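Local coordinates for protein mandelate racemase / muconate lactonizing enzyme (PDB 2POD) that is of unknown detailed function but, as an enolase-superfamily member that binds sodium in its barrel domain, may have lyase activity, at residues 254-258 against 282-288. Residues are numbered along the deposited sequence; the frame is centred on the assembly and turned at random.
Sequences LSSLK and DLLETNA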
# COMPACT_ATOMS: atom_id res chain seq x y z
N LEU B 254 -5.95 -10.48 -12.46
CA LEU B 254 -5.84 -9.18 -13.11
C LEU B 254 -4.70 -8.36 -12.51
O LEU B 254 -4.18 -7.44 -13.15
CB LEU B 254 -7.18 -8.44 -13.00
CG LEU B 254 -8.06 -8.25 -14.25
CD1 LEU B 254 -7.63 -9.10 -15.43
CD2 LEU B 254 -9.51 -8.49 -13.93
N SER B 255 -4.32 -8.70 -11.28
CA SER B 255 -3.11 -8.20 -10.60
C SER B 255 -1.84 -8.12 -11.45
O SER B 255 -0.97 -7.29 -11.18
CB SER B 255 -2.83 -9.06 -9.37
OG SER B 255 -3.16 -8.36 -8.19
N SER B 256 -1.74 -8.97 -12.46
CA SER B 256 -0.56 -9.02 -13.33
C SER B 256 -0.49 -7.91 -14.39
O SER B 256 0.51 -7.78 -15.10
CB SER B 256 -0.47 -10.39 -14.01
OG SER B 256 0.23 -11.33 -13.20
N LEU B 257 -1.56 -7.11 -14.50
CA LEU B 257 -1.73 -6.23 -15.65
C LEU B 257 -0.93 -4.94 -15.56
O LEU B 257 -0.49 -4.41 -16.58
CB LEU B 257 -3.21 -5.94 -15.89
CG LEU B 257 -3.62 -5.34 -17.24
CD1 LEU B 257 -3.10 -6.17 -18.41
CD2 LEU B 257 -5.12 -5.19 -17.29
N LYS B 258 -0.74 -4.44 -14.33
CA LYS B 258 -0.06 -3.16 -14.12
C LYS B 258 1.40 -3.20 -14.53
O LYS B 258 1.96 -2.20 -14.98
CB LYS B 258 -0.20 -2.69 -12.67
CG LYS B 258 -0.56 -1.21 -12.53
CD LYS B 258 0.65 -0.28 -12.52
CE LYS B 258 0.39 0.99 -13.34
NZ LYS B 258 -0.32 2.05 -12.57
N ASP B 282 -12.77 -5.22 -10.90
CA ASP B 282 -11.48 -5.87 -10.71
C ASP B 282 -10.44 -5.29 -11.65
O ASP B 282 -9.31 -5.05 -11.23
CB ASP B 282 -11.59 -7.39 -10.92
CG ASP B 282 -12.27 -8.10 -9.74
OD1 ASP B 282 -12.63 -7.43 -8.76
OD2 ASP B 282 -12.45 -9.35 -9.81
N LEU B 283 -10.84 -5.05 -12.90
CA LEU B 283 -10.00 -4.39 -13.90
C LEU B 283 -9.70 -2.93 -13.55
O LEU B 283 -8.56 -2.47 -13.71
CB LEU B 283 -10.63 -4.50 -15.30
CG LEU B 283 -9.98 -3.73 -16.46
CD1 LEU B 283 -8.61 -4.30 -16.76
CD2 LEU B 283 -10.86 -3.72 -17.71
N LEU B 284 -10.71 -2.20 -13.08
CA LEU B 284 -10.55 -0.78 -12.79
C LEU B 284 -9.66 -0.53 -11.57
O LEU B 284 -8.92 0.46 -11.53
CB LEU B 284 -11.91 -0.08 -12.66
CG LEU B 284 -12.67 0.15 -13.98
CD1 LEU B 284 -14.08 0.64 -13.74
CD2 LEU B 284 -11.93 1.10 -14.90
N GLU B 285 -9.70 -1.46 -10.62
CA GLU B 285 -8.81 -1.48 -9.47
C GLU B 285 -7.31 -1.64 -9.76
O GLU B 285 -6.49 -1.19 -8.95
CB GLU B 285 -9.28 -2.53 -8.45
CG GLU B 285 -10.44 -2.06 -7.58
CD GLU B 285 -11.07 -3.15 -6.74
OE1 GLU B 285 -10.65 -4.33 -6.83
OE2 GLU B 285 -12.01 -2.83 -5.98
N THR B 286 -6.96 -2.26 -10.88
CA THR B 286 -5.54 -2.42 -11.27
C THR B 286 -4.82 -1.10 -11.59
O THR B 286 -3.59 -1.02 -11.46
CB THR B 286 -5.34 -3.39 -12.45
OG1 THR B 286 -5.86 -2.81 -13.66
CG2 THR B 286 -6.02 -4.72 -12.17
N ASN B 287 -5.59 -0.08 -11.98
CA ASN B 287 -5.10 1.15 -12.60
C ASN B 287 -4.22 0.95 -13.83
O ASN B 287 -3.25 1.68 -14.06
CB ASN B 287 -4.45 2.09 -11.57
CG ASN B 287 -5.41 2.51 -10.46
OD1 ASN B 287 -6.39 3.22 -10.71
ND2 ASN B 287 -5.14 2.06 -9.24
N ALA B 288 -4.58 -0.03 -14.65
CA ALA B 288 -3.74 -0.49 -15.74
C ALA B 288 -4.42 -0.35 -17.10
O ALA B 288 -3.73 -0.23 -18.12
CB ALA B 288 -3.32 -1.94 -15.50
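Apolar contacts dominate where the turn and first residues of helix 257-263 meet the end of helix 276-285 and the turn leading to strand 289-294, in the enolase-superfamily barrel. Leu257 CD2 lies 3.6 Å from Leu283 CD1, and Leu257 CG 3.8 Å from Ala288 CB; inward, these leucines continue onto Val268 and Ala270 of strand 268-270. Leu254 CD2 reaches Asp282 CB at 3.8 Å, the Thr286 methyl CG2 packs 3.4 Å from Leu254 O, and Lys258 CG lies in van der Waals contact with Thr286 O, 3.2 Å away. Polar bonding shapes the turn: Thr286 OG1 donates to Leu283 O (2.7 Å) and weakly accepts from Ala288 N (3.2 Å), as Asn287, with positive phi, redirects the chain. Lys258 NZ gives Asn287 O a weak hydrogen bond (3.3 Å). Ser255 and Asp282 have polar partners on a second subunit: Ser255 bonds its Glu285, and Asp282 bonds its Ser253 and salt-bridges its Arg77. Cohesion between the segments therefore comes mainly from apolar packing, with one weak hydrogen bond.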